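Cyclopenase asqI (Emericella nidulans, PDB 5YY3) converts 4'-methoxycyclopenin into 4'-methoxyviridicatin in aspoquinolone biosynthesis, as a zinc-containing cyclopenase of the tyrosinase family. Local coordinates at residues 66-71 and 109-114; 81-86 and 114-119; 88-93 and 102-107; 96-101 and 128-133. One frame throughout, in Å; residues are numbered along the deposited sequence.

Contact 1 (66-71 and 109-114); sequences QKDHKP and EERINP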
loop_
_atom_site.group_PDB
_atom_site.type_symbol
_atom_site.label_atom_id
_atom_site.label_comp_id
_atom_site.label_asym_id
_atom_site.label_seq_id
_atom_site.Cartn_x
_atom_site.Cartn_y
_atom_site.Cartn_z
ATOM N N GLN A 66 -44.635 4.807 -5.798
ATOM C CA GLN A 66 -45.197 3.629 -6.448
ATOM C C GLN A 66 -45.226 3.816 -7.960
ATOM O O GLN A 66 -44.964 4.911 -8.457
ATOM C CB GLN A 66 -46.593 3.335 -5.896
ATOM C CG GLN A 66 -46.609 3.174 -4.382
ATOM C CD GLN A 66 -47.991 2.881 -3.834
ATOM O OE1 GLN A 66 -48.883 3.738 -3.858
ATOM N NE2 GLN A 66 -48.171 1.671 -3.310
ATOM N N LYS A 67 -45.547 2.756 -8.692
ATOM C CA LYS A 67 -45.307 2.742 -10.134
ATOM C C LYS A 67 -46.261 3.625 -10.951
ATOM O O LYS A 67 -46.017 3.872 -12.134
ATOM C CB LYS A 67 -45.353 1.299 -10.661
ATOM C CG LYS A 67 -46.650 0.911 -11.348
ATOM C CD LYS A 67 -46.407 -0.183 -12.392
ATOM C CE LYS A 67 -47.718 -0.734 -12.963
ATOM N NZ LYS A 67 -48.532 -1.454 -11.934
ATOM N N ASP A 68 -47.330 4.117 -10.329
ATOM C CA ASP A 68 -48.279 4.982 -11.031
ATOM C C ASP A 68 -47.911 6.450 -10.853
ATOM O O ASP A 68 -48.381 7.316 -11.604
ATOM C CB ASP A 68 -49.700 4.751 -10.534
ATOM C CG ASP A 68 -49.946 5.397 -9.196
ATOM O OD1 ASP A 68 -49.296 4.979 -8.210
ATOM O OD2 ASP A 68 -50.782 6.326 -9.132
ATOM N N HIS A 69 -47.076 6.726 -9.851
ATOM C CA HIS A 69 -46.644 8.095 -9.569
ATOM C C HIS A 69 -45.863 8.650 -10.752
ATOM O O HIS A 69 -44.965 7.988 -11.273
ATOM C CB HIS A 69 -45.795 8.149 -8.296
ATOM C CG HIS A 69 -46.596 8.103 -7.033
ATOM N ND1 HIS A 69 -46.333 7.207 -6.017
ATOM C CD2 HIS A 69 -47.642 8.852 -6.610
ATOM C CE1 HIS A 69 -47.190 7.401 -5.029
ATOM N NE2 HIS A 69 -47.993 8.395 -5.361
ATOM N N LYS A 70 -46.243 9.844 -11.191
ATOM C CA LYS A 70 -45.494 10.571 -12.201
ATOM C C LYS A 70 -44.052 10.683 -11.723
ATOM O O LYS A 70 -43.813 10.981 -10.555
ATOM C CB LYS A 70 -46.121 11.949 -12.430
ATOM C CG LYS A 70 -45.319 12.889 -13.303
ATOM C CD LYS A 70 -46.077 14.179 -13.570
ATOM C CE LYS A 70 -47.508 13.907 -14.010
ATOM N NZ LYS A 70 -48.147 15.099 -14.666
ATOM N N PRO A 71 -43.084 10.404 -12.602
ATOM C CA PRO A 71 -41.688 10.371 -12.147
ATOM C C PRO A 71 -41.143 11.747 -11.753
ATOM O O PRO A 71 -41.528 12.778 -12.323
ATOM C CB PRO A 71 -40.940 9.803 -13.355
ATOM C CG PRO A 71 -41.802 10.174 -14.529
ATOM C CD PRO A 71 -43.213 10.053 -14.024
ATOM N N GLU A 109 -53.331 12.032 -2.245
ATOM C CA GLU A 109 -54.347 11.108 -2.744
ATOM C C GLU A 109 -54.726 11.435 -4.190
ATOM O O GLU A 109 -55.302 10.592 -4.874
ATOM C CB GLU A 109 -55.582 11.084 -1.841
ATOM C CG GLU A 109 -55.380 10.166 -0.634
ATOM C CD GLU A 109 -56.678 9.740 0.032
ATOM O OE1 GLU A 109 -57.127 10.442 0.967
ATOM O OE2 GLU A 109 -57.242 8.695 -0.374
ATOM N N GLU A 110 -54.373 12.635 -4.662
ATOM C CA GLU A 110 -54.382 12.928 -6.104
ATOM C C GLU A 110 -53.149 12.350 -6.820
ATOM O O GLU A 110 -52.906 12.650 -7.995
ATOM C CB GLU A 110 -54.456 14.431 -6.360
ATOM C CG GLU A 110 -55.748 15.086 -5.922
ATOM C CD GLU A 110 -55.772 16.577 -6.211
ATOM O OE1 GLU A 110 -55.024 17.030 -7.112
ATOM O OE2 GLU A 110 -56.536 17.293 -5.526
ATOM N N ARG A 111 -52.365 11.554 -6.085
ATOM C CA ARG A 111 -51.231 10.776 -6.617
ATOM C C ARG A 111 -50.020 11.613 -7.067
ATOM O O ARG A 111 -49.265 11.203 -7.940
ATOM C CB ARG A 111 -51.700 9.877 -7.777
ATOM C CG ARG A 111 -52.808 8.908 -7.388
ATOM C CD ARG A 111 -52.430 8.115 -6.138
ATOM N NE ARG A 111 -51.427 7.087 -6.413
ATOM C CZ ARG A 111 -50.847 6.343 -5.475
ATOM N NH1 ARG A 111 -51.164 6.521 -4.200
ATOM N NH2 ARG A 111 -49.944 5.428 -5.809
ATOM N N ILE A 112 -49.819 12.774 -6.453
ATOM C CA ILE A 112 -48.559 13.481 -6.633
ATOM C C ILE A 112 -47.419 12.624 -6.063
ATOM O O ILE A 112 -47.609 11.868 -5.098
ATOM C CB ILE A 112 -48.593 14.861 -5.963
ATOM C CG1 ILE A 112 -47.476 15.754 -6.500
ATOM C CG2 ILE A 112 -48.499 14.745 -4.448
ATOM C CD1 ILE A 112 -47.689 17.211 -6.167
ATOM N N ASN A 113 -46.253 12.703 -6.699
ATOM C CA ASN A 113 -45.073 11.938 -6.291
ATOM C C ASN A 113 -44.654 12.255 -4.850
ATOM O O ASN A 113 -44.444 13.427 -4.510
ATOM C CB ASN A 113 -43.923 12.228 -7.267
ATOM C CG ASN A 113 -42.682 11.399 -6.989
ATOM O OD1 ASN A 113 -42.020 11.573 -5.959
ATOM N ND2 ASN A 113 -42.349 10.500 -7.916
ATOM N N PRO A 114 -44.538 11.214 -3.996
ATOM C CA PRO A 114 -44.195 11.356 -2.571
ATOM C C PRO A 114 -42.811 11.957 -2.327
ATOM O O PRO A 114 -42.619 12.642 -1.327
ATOM C CB PRO A 114 -44.243 9.913 -2.044
ATOM C CG PRO A 114 -45.019 9.152 -3.033
ATOM C CD PRO A 114 -44.761 9.803 -4.359
#
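Arg111 meets three residues of the 66-71 loop with one guanidinium group. It grips the Asp68 carboxylate side-on. NE binds Asp68 OD2 at 2.9 Å and NH2 binds Asp68 OD1 at 2.5 Å. Both oxygens use their syn lone pairs, and the two groups lie nearly in one plane, 16° apart. Arg111 NH2 also binds Gln66 OE1 at 2.8 Å, almost straight, from a position tilted out of the plane of the Gln66 carbonyl. Gln66 and Asp68 thus hold the edge of the guanidinium. One of its faces lies flat on the His69 ring, with centres 4.1 Å apart and planes at 20°. The ring is held in place within its own loop: Gln66 N donates to His69 ND1 at 2.9 Å, in the ring plane, across a type I turn from Gln66 to His69. The nearby positive charge would probably discourage a second proton on this ring. Arg111, with positive phi, is the C-prime residue of the Schellman motif that ends helix 97-109, where Ile112 N returns to Leu107 O. Ile112 adds its carbonyl O, obliquely placed 3.4 Å from His69 CD2. Asn113 is the N-cap of helix 114-127. Its CG is anti to the backbone N (chi1 -176°). OD1 accepts from Leu116 N, while ND2 donates to Lys70 O at 3.1 Å and is also hydrogen-bonded to Thr381 OG1. Pro114 takes the His69 face opposite Arg111. Its CD sits over the ring centre, 3.4 Å from the His69 centroid, as a CH-pi contact.

Contact 2 (81-86 and 114-119); sequences ETMKAV and PELMRD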
loop_
_atom_site.group_PDB
_atom_site.type_symbol
_atom_site.label_atom_id
_atom_site.label_comp_id
_atom_site.label_asym_id
_atom_site.label_seq_id
_atom_site.Cartn_x
_atom_site.Cartn_y
_atom_site.Cartn_z
ATOM N N GLU A 81 -38.492 23.449 -9.854
ATOM C CA GLU A 81 -39.449 24.536 -10.058
ATOM C C GLU A 81 -40.853 24.092 -9.655
ATOM O O GLU A 81 -41.571 24.807 -8.948
ATOM C CB GLU A 81 -39.435 24.989 -11.520
ATOM C CG GLU A 81 -39.340 26.493 -11.696
ATOM C CD GLU A 81 -39.299 26.909 -13.164
ATOM O OE1 GLU A 81 -40.256 27.579 -13.628
ATOM O OE2 GLU A 81 -38.305 26.569 -13.850
ATOM N N THR A 82 -41.216 22.887 -10.084
ATOM C CA THR A 82 -42.531 22.323 -9.808
ATOM C C THR A 82 -42.688 22.042 -8.322
ATOM O O THR A 82 -43.703 22.381 -7.705
ATOM C CB THR A 82 -42.758 21.020 -10.593
ATOM O OG1 THR A 82 -42.678 21.288 -11.998
ATOM C CG2 THR A 82 -44.119 20.450 -10.272
ATOM N N MET A 83 -41.664 21.420 -7.758
ATOM C CA MET A 83 -41.618 21.120 -6.336
ATOM C C MET A 83 -41.814 22.389 -5.528
ATOM O O MET A 83 -42.599 22.401 -4.577
ATOM C CB MET A 83 -40.292 20.442 -5.987
ATOM C CG MET A 83 -40.193 19.988 -4.557
ATOM S SD MET A 83 -39.530 21.274 -3.503
ATOM C CE MET A 83 -37.972 21.583 -4.330
ATOM N N LYS A 84 -41.115 23.460 -5.909
ATOM C CA LYS A 84 -41.193 24.724 -5.169
ATOM C C LYS A 84 -42.590 25.334 -5.225
ATOM O O LYS A 84 -43.077 25.865 -4.226
ATOM C CB LYS A 84 -40.172 25.736 -5.699
ATOM C CG LYS A 84 -38.836 25.701 -4.969
ATOM C CD LYS A 84 -37.828 26.653 -5.606
ATOM C CE LYS A 84 -36.399 26.317 -5.179
ATOM N NZ LYS A 84 -35.394 26.666 -6.237
ATOM N N ALA A 85 -43.234 25.265 -6.389
ATOM C CA ALA A 85 -44.587 25.780 -6.528
ATOM C C ALA A 85 -45.550 24.977 -5.659
ATOM O O ALA A 85 -46.501 25.523 -5.093
ATOM C CB ALA A 85 -45.018 25.750 -7.967
ATOM N N VAL A 86 -45.291 23.679 -5.544
ATOM C CA VAL A 86 -46.115 22.820 -4.711
ATOM C C VAL A 86 -45.901 23.165 -3.246
ATOM O O VAL A 86 -46.836 23.161 -2.437
ATOM C CB VAL A 86 -45.800 21.353 -4.953
ATOM C CG1 VAL A 86 -46.467 20.477 -3.903
ATOM C CG2 VAL A 86 -46.251 20.973 -6.348
ATOM N N PRO A 114 -44.538 11.214 -3.996
ATOM C CA PRO A 114 -44.195 11.356 -2.571
ATOM C C PRO A 114 -42.811 11.957 -2.327
ATOM O O PRO A 114 -42.619 12.642 -1.327
ATOM C CB PRO A 114 -44.243 9.913 -2.044
ATOM C CG PRO A 114 -45.019 9.152 -3.033
ATOM C CD PRO A 114 -44.761 9.803 -4.359
ATOM N N GLU A 115 -41.860 11.691 -3.216
ATOM C CA GLU A 115 -40.525 12.261 -3.087
ATOM C C GLU A 115 -40.612 13.752 -3.339
ATOM O O GLU A 115 -39.990 14.556 -2.636
ATOM C CB GLU A 115 -39.540 11.602 -4.058
ATOM C CG GLU A 115 -38.117 12.159 -4.012
ATOM C CD GLU A 115 -37.416 11.918 -2.682
ATOM O OE1 GLU A 115 -37.591 10.830 -2.088
ATOM O OE2 GLU A 115 -36.666 12.811 -2.244
ATOM N N LEU A 116 -41.399 14.116 -4.345
ATOM C CA LEU A 116 -41.676 15.514 -4.616
ATOM C C LEU A 116 -42.292 16.135 -3.369
ATOM O O LEU A 116 -41.877 17.207 -2.930
ATOM C CB LEU A 116 -42.601 15.664 -5.829
ATOM C CG LEU A 116 -42.854 17.068 -6.394
ATOM C CD1 LEU A 116 -43.389 16.962 -7.809
ATOM C CD2 LEU A 116 -43.815 17.897 -5.517
ATOM N N MET A 117 -43.280 15.451 -2.799
ATOM C CA MET A 117 -43.957 15.955 -1.603
ATOM C C MET A 117 -42.997 16.121 -0.428
ATOM O O MET A 117 -43.089 17.102 0.310
ATOM C CB MET A 117 -45.108 15.034 -1.198
ATOM C CG MET A 117 -45.939 15.588 -0.053
ATOM S SD MET A 117 -46.544 17.248 -0.434
ATOM C CE MET A 117 -46.432 17.988 1.170
ATOM N N ARG A 118 -42.074 15.173 -0.254
ATOM C CA ARG A 118 -41.115 15.252 0.857
ATOM C C ARG A 118 -40.283 16.512 0.788
ATOM O O ARG A 118 -40.099 17.186 1.797
ATOM C CB ARG A 118 -40.195 14.030 0.886
ATOM C CG ARG A 118 -40.709 12.962 1.794
ATOM C CD ARG A 118 -39.826 11.744 1.798
ATOM N NE ARG A 118 -40.586 10.597 1.333
ATOM C CZ ARG A 118 -40.401 10.066 0.147
ATOM N NH1 ARG A 118 -39.465 10.578 -0.635
ATOM N NH2 ARG A 118 -41.116 9.031 -0.245
ATOM N N ASP A 119 -39.807 16.839 -0.409
ATOM C CA ASP A 119 -39.055 18.066 -0.624
ATOM C C ASP A 119 -39.927 19.293 -0.370
ATOM O O ASP A 119 -39.495 20.255 0.267
ATOM C CB ASP A 119 -38.487 18.107 -2.040
ATOM C CG ASP A 119 -37.152 17.396 -2.152
ATOM O OD1 ASP A 119 -36.474 17.263 -1.108
ATOM O OD2 ASP A 119 -36.769 16.985 -3.279
#
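Met83 lays its CG and sulfur against the CB of Asp119. Met83 CG and Met83 SD are each 3.6 Å from Asp119 CB, and the two side chains cross at about a right angle. CG of Met83 stands anti to the backbone N (chi1 -175°), and the chain then bends at chi2 and chi3. This CG also lies 3.6 Å from Leu116 O, so part of the methionine rests on the backbone of the facing helix. Leu116 answers from the other helix. Its CD2 methyl lies 4.0 Å from Met83 CA and 4.0 Å from Val86 CG2. The CB and CG1 of Val86 are about equally near this methyl, so the valine presents its whole branch point to it. The other leucine methyl, CD1, has a looser neighbour in Thr82 CG2 at 4.3 Å. The contact joins helix 77-92 to helix 114-127 near the edge of the hemocyanin-like helical domain, which carries the zinc site. The short axes approach to 9.1 Å and cross at -61°. The side chains meet through carbon and sulfur, Asp119 included, which offers its CB. Further along helix 114-127, Ala120 touches Val86 and Ile123 touches Met83. Asp119 turns its carboxylate to another partner: OD2 is hydrogen-bonded to Tyr72 OH, and Tyr72 also touches Met83. The Asp119 side chain is about 7 Å from that of His190 and about 10 Å from that of His186, both zinc ligands.

Contact 3 (88-93 and 102-107); sequences LMLDAA and SKAKEL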
loop_
_atom_site.group_PDB
_atom_site.type_symbol
_atom_site.label_atom_id
_atom_site.label_comp_id
_atom_site.label_asym_id
_atom_site.label_seq_id
_atom_site.Cartn_x
_atom_site.Cartn_y
_atom_site.Cartn_z
ATOM N N LEU A 88 -45.150 26.146 -2.235
ATOM C CA LEU A 88 -45.884 27.417 -2.079
ATOM C C LEU A 88 -47.395 27.186 -1.986
ATOM O O LEU A 88 -48.115 27.861 -1.240
ATOM C CB LEU A 88 -45.588 28.359 -3.249
ATOM C CG LEU A 88 -44.234 29.069 -3.259
ATOM C CD1 LEU A 88 -44.002 29.698 -4.618
ATOM C CD2 LEU A 88 -44.165 30.116 -2.154
ATOM N N MET A 89 -47.854 26.233 -2.783
ATOM C CA MET A 89 -49.212 25.724 -2.732
ATOM C C MET A 89 -49.579 25.398 -1.282
ATOM O O MET A 89 -50.599 25.867 -0.788
ATOM C CB MET A 89 -49.310 24.494 -3.640
ATOM C CG MET A 89 -50.646 24.121 -4.200
ATOM S SD MET A 89 -50.343 23.313 -5.797
ATOM C CE MET A 89 -49.400 24.620 -6.571
ATOM N N LEU A 90 -48.727 24.634 -0.593
ATOM C CA LEU A 90 -48.975 24.269 0.808
ATOM C C LEU A 90 -49.105 25.500 1.691
ATOM O O LEU A 90 -49.941 25.570 2.590
ATOM C CB LEU A 90 -47.853 23.395 1.352
ATOM C CG LEU A 90 -47.533 22.064 0.691
ATOM C CD1 LEU A 90 -46.435 21.389 1.506
ATOM C CD2 LEU A 90 -48.775 21.193 0.560
ATOM N N ASP A 91 -48.248 26.470 1.423
ATOM C CA ASP A 91 -48.242 27.718 2.146
ATOM C C ASP A 91 -49.534 28.506 1.882
ATOM O O ASP A 91 -50.071 29.172 2.776
ATOM C CB ASP A 91 -47.003 28.517 1.740
ATOM C CG ASP A 91 -46.834 29.763 2.541
ATOM O OD1 ASP A 91 -46.566 29.640 3.760
ATOM O OD2 ASP A 91 -46.951 30.865 1.953
ATOM N N ALA A 92 -50.028 28.407 0.647
ATOM C CA ALA A 92 -51.196 29.165 0.192
ATOM C C ALA A 92 -52.519 28.661 0.783
ATOM O O ALA A 92 -53.539 29.346 0.710
ATOM C CB ALA A 92 -51.265 29.142 -1.326
ATOM N N ALA A 93 -52.488 27.476 1.387
ATOM C CA ALA A 93 -53.686 26.864 1.958
ATOM C C ALA A 93 -54.044 27.420 3.334
ATOM O O ALA A 93 -55.040 27.002 3.922
ATOM C CB ALA A 93 -53.517 25.341 2.043
ATOM N N SER A 102 -53.386 19.436 5.349
ATOM C CA SER A 102 -54.611 19.092 4.626
ATOM C C SER A 102 -54.395 19.133 3.115
ATOM O O SER A 102 -54.754 18.182 2.411
ATOM C CB SER A 102 -55.752 20.030 5.006
ATOM O OG SER A 102 -56.242 19.722 6.298
ATOM N N LYS A 103 -53.816 20.233 2.629
ATOM C CA LYS A 103 -53.488 20.385 1.207
ATOM C C LYS A 103 -52.582 19.240 0.757
ATOM O O LYS A 103 -52.792 18.630 -0.299
ATOM C CB LYS A 103 -52.812 21.737 0.941
ATOM C CG LYS A 103 -52.793 22.164 -0.526
ATOM C CD LYS A 103 -54.208 22.192 -1.118
ATOM C CE LYS A 103 -54.271 22.845 -2.503
ATOM N NZ LYS A 103 -54.062 21.885 -3.620
ATOM N N ALA A 104 -51.587 18.943 1.589
ATOM C CA ALA A 104 -50.632 17.871 1.338
ATOM C C ALA A 104 -51.328 16.522 1.149
ATOM O O ALA A 104 -51.109 15.846 0.138
ATOM C CB ALA A 104 -49.626 17.798 2.483
ATOM N N LYS A 105 -52.151 16.131 2.125
ATOM C CA LYS A 105 -52.894 14.874 2.053
ATOM C C LYS A 105 -53.702 14.821 0.775
ATOM O O LYS A 105 -53.756 13.805 0.080
ATOM C CB LYS A 105 -53.839 14.709 3.247
ATOM C CG LYS A 105 -53.195 14.375 4.590
ATOM C CD LYS A 105 -54.233 13.718 5.508
ATOM C CE LYS A 105 -53.955 13.993 6.975
ATOM N NZ LYS A 105 -52.496 14.119 7.203
ATOM N N GLU A 106 -54.336 15.944 0.482
ATOM C CA GLU A 106 -55.178 16.083 -0.691
ATOM C C GLU A 106 -54.386 15.788 -1.955
ATOM O O GLU A 106 -54.772 14.941 -2.761
ATOM C CB GLU A 106 -55.759 17.488 -0.723
ATOM C CG GLU A 106 -56.659 17.791 -1.879
ATOM C CD GLU A 106 -57.251 19.168 -1.746
ATOM O OE1 GLU A 106 -56.662 20.132 -2.298
ATOM O OE2 GLU A 106 -58.282 19.290 -1.046
ATOM N N LEU A 107 -53.263 16.480 -2.108
ATOM C CA LEU A 107 -52.395 16.300 -3.264
ATOM C C LEU A 107 -51.877 14.869 -3.345
ATOM O O LEU A 107 -51.782 14.295 -4.430
ATOM C CB LEU A 107 -51.234 17.296 -3.207
ATOM C CG LEU A 107 -51.620 18.772 -3.297
ATOM C CD1 LEU A 107 -50.440 19.659 -2.956
ATOM C CD2 LEU A 107 -52.152 19.097 -4.687
#
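No ring or other flat side chain is shared where Leu90, Ala93 and Met89 meet Lys103, Ala104 and Leu107; the contacts are made mainly by aliphatic carbons, and the carboxylate of Glu106 engages Lys103 of its own helix. Leu90 makes its contacts through one methyl, CD2. Its CG is anti to the carbonyl carbon (chi1 -59°), and CD2 reaches the facing helix. Leu90 CD2 lies 3.7 Å from Ala104 N and 4.0 Å from Ala104 CB. The same methyl is 4.1 Å from Lys103 CB and 4.2 Å from Leu107 CD1. Beside it, Ala93 CB packs on Lys103 CB at 3.8 Å. The lysine then bends at chi2 and chi4. Its NZ passes Met89 CG at 4.1 Å, and the two side chains cross obliquely. The ammonium is held loosely, by a salt bridge from NZ to Glu106 OE1 at 3.4 Å, whose hydrogen bond is weak. Away from this helix pair, Leu90 also touches Met117, Leu121 and Tyr124, so helix 114-127 packs against Leu90 as well. The axes of the two short segments come within 9.3 Å, with their directions 129° apart. Helices 77-92 and 97-109 follow each other through a short turn. They form a splayed helical hairpin, packed through small and aliphatic side chains.

Contact 4 (96-101 and 128-133); sequences KLEDGI and SKDAQQ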
loop_
_atom_site.group_PDB
_atom_site.type_symbol
_atom_site.label_atom_id
_atom_site.label_comp_id
_atom_site.label_asym_id
_atom_site.label_seq_id
_atom_site.Cartn_x
_atom_site.Cartn_y
_atom_site.Cartn_z
ATOM N N LYS A 96 -51.986 28.208 9.243
ATOM C CA LYS A 96 -51.652 27.183 10.231
ATOM C C LYS A 96 -51.200 25.867 9.607
ATOM O O LYS A 96 -51.522 25.564 8.460
ATOM C CB LYS A 96 -52.843 26.932 11.163
ATOM C CG LYS A 96 -53.001 27.998 12.243
ATOM C CD LYS A 96 -52.879 27.377 13.628
ATOM C CE LYS A 96 -52.540 28.417 14.697
ATOM N NZ LYS A 96 -51.842 27.786 15.858
ATOM N N LEU A 97 -50.446 25.094 10.388
ATOM C CA LEU A 97 -49.903 23.810 9.956
ATOM C C LEU A 97 -50.944 22.847 9.432
ATOM O O LEU A 97 -50.723 22.193 8.419
ATOM C CB LEU A 97 -49.159 23.132 11.104
ATOM C CG LEU A 97 -47.744 23.624 11.374
ATOM C CD1 LEU A 97 -46.932 22.554 12.114
ATOM C CD2 LEU A 97 -47.073 24.036 10.068
ATOM N N GLU A 98 -52.067 22.733 10.132
ATOM C CA GLU A 98 -53.099 21.787 9.721
ATOM C C GLU A 98 -53.651 22.159 8.352
ATOM O O GLU A 98 -54.175 21.305 7.636
ATOM C CB GLU A 98 -54.234 21.703 10.752
ATOM C CG GLU A 98 -54.225 22.792 11.797
ATOM C CD GLU A 98 -53.303 22.470 12.945
ATOM O OE1 GLU A 98 -53.510 21.433 13.609
ATOM O OE2 GLU A 98 -52.357 23.246 13.176
ATOM N N ASP A 99 -53.518 23.432 7.983
ATOM C CA ASP A 99 -53.884 23.863 6.636
ATOM C C ASP A 99 -52.937 23.228 5.602
ATOM O O ASP A 99 -53.390 22.569 4.663
ATOM C CB ASP A 99 -53.875 25.394 6.523
ATOM C CG ASP A 99 -54.966 26.050 7.359
ATOM O OD1 ASP A 99 -56.077 25.481 7.408
ATOM O OD2 ASP A 99 -54.723 27.130 7.955
ATOM N N GLY A 100 -51.632 23.410 5.783
ATOM C CA GLY A 100 -50.655 22.865 4.854
ATOM C C GLY A 100 -50.769 21.357 4.744
ATOM O O GLY A 100 -50.687 20.784 3.658
ATOM N N ILE A 101 -50.986 20.705 5.877
ATOM C CA ILE A 101 -51.018 19.254 5.896
ATOM C C ILE A 101 -52.276 18.708 5.227
ATOM O O ILE A 101 -52.228 17.659 4.584
ATOM C CB ILE A 101 -50.892 18.737 7.328
ATOM C CG1 ILE A 101 -49.576 19.229 7.906
ATOM C CG2 ILE A 101 -50.940 17.221 7.366
ATOM C CD1 ILE A 101 -49.298 18.703 9.261
ATOM N N SER A 128 -42.423 27.708 7.786
ATOM C CA SER A 128 -43.693 28.034 8.426
ATOM C C SER A 128 -43.514 28.607 9.826
ATOM O O SER A 128 -42.961 27.938 10.712
ATOM C CB SER A 128 -44.577 26.801 8.521
ATOM O OG SER A 128 -45.507 26.972 9.578
ATOM N N LYS A 129 -43.996 29.830 10.032
ATOM C CA LYS A 129 -43.910 30.466 11.341
ATOM C C LYS A 129 -44.708 29.668 12.359
ATOM O O LYS A 129 -44.314 29.555 13.524
ATOM C CB LYS A 129 -44.407 31.907 11.294
ATOM C CG LYS A 129 -44.349 32.596 12.662
ATOM C CD LYS A 129 -44.121 34.105 12.570
ATOM C CE LYS A 129 -44.132 34.726 13.958
ATOM N NZ LYS A 129 -44.349 36.204 13.938
ATOM N N ASP A 130 -45.824 29.096 11.915
ATOM C CA ASP A 130 -46.615 28.235 12.791
ATOM C C ASP A 130 -45.785 27.033 13.242
ATOM O O ASP A 130 -45.741 26.715 14.430
ATOM C CB ASP A 130 -47.895 27.756 12.098
ATOM C CG ASP A 130 -48.929 27.226 13.083
ATOM O OD1 ASP A 130 -49.079 27.827 14.172
ATOM O OD2 ASP A 130 -49.582 26.200 12.776
ATOM N N ALA A 131 -45.123 26.376 12.294
ATOM C CA ALA A 131 -44.353 25.180 12.620
ATOM C C ALA A 131 -43.189 25.515 13.548
ATOM O O ALA A 131 -42.907 24.775 14.485
ATOM C CB ALA A 131 -43.841 24.493 11.349
ATOM N N GLN A 132 -42.525 26.635 13.292
ATOM C CA GLN A 132 -41.364 27.017 14.084
ATOM C C GLN A 132 -41.730 27.265 15.536
ATOM O O GLN A 132 -41.065 26.756 16.442
ATOM C CB GLN A 132 -40.709 28.257 13.497
ATOM C CG GLN A 132 -40.171 28.023 12.110
ATOM C CD GLN A 132 -39.809 29.305 11.442
ATOM O OE1 GLN A 132 -39.830 30.360 12.074
ATOM N NE2 GLN A 132 -39.477 29.237 10.160
ATOM N N GLN A 133 -42.797 28.031 15.752
ATOM C CA GLN A 133 -43.237 28.356 17.105
ATOM C C GLN A 133 -43.821 27.119 17.803
ATOM O O GLN A 133 -43.709 26.979 19.020
ATOM C CB GLN A 133 -44.247 29.516 17.079
ATOM C CG GLN A 133 -45.606 29.165 16.482
ATOM C CD GLN A 133 -46.523 30.375 16.310
ATOM O OE1 GLN A 133 -46.112 31.422 15.791
ATOM N NE2 GLN A 133 -47.772 30.229 16.744
#
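Lys96 lies across the carboxylate of Asp130, atom by atom. Its CB is 3.7 Å from Asp130 OD2, and CG stays beside the same oxygen. The chain bends at chi2, and CD is 3.6 Å from Asp130 OD2. CE moves over to Asp130 OD1 at 3.5 Å. NZ ends 3.2 Å from Asp130 OD1, in a salt bridge whose hydrogen bond is weak. Asp130 CG is anti to its backbone N (chi1 -163°). OD2 accepts from Leu97 N at 2.8 Å, met on the anti side and somewhat out of the carboxylate plane. The Leu97 side chain runs past Asp130 OD2 to Ala131 and Ser128: its CD2 is 3.5 Å from Ala131 CB and 3.4 Å from Ser128 OG. Ser128 OG also caps its own helix by accepting from Ala131 N. Glu98 and Asp130 bring like charges close, but Arg134 forms salt bridges to both and probably offsets the repulsion. At the N-cap position, Lys96 N donates to Asp99 OD2. Asp130 OD2 takes the first N-H of helix 97-109, that of Leu97. The arrangement is a helix N-terminus met by a side chain of helix 129-133, two helices further along.

The four contacts tie together the helices near the N-terminal end of the modelled chain, all on one side of its centre. In chain order the helices are 77-92, 97-109, 114-127 and 129-133. Contact 3 lies within the span of contacts 1 and 2, while the segments of contact 4 alternate with those of the other three. Contacts 2 and 3 share helix 77-92, and contacts 3 and 4 share helix 97-109; each pair has centres about 11 Å apart. Contact 1 shares Pro114 with contact 2, centres about 12 Å apart. It joins the loop before helix 77-92 to the loop between helices 97-109 and 114-127. Contacts 1 and 4 have centres about 24 Å apart and do not touch. Of the four, contact 2 comes near the zinc ligands.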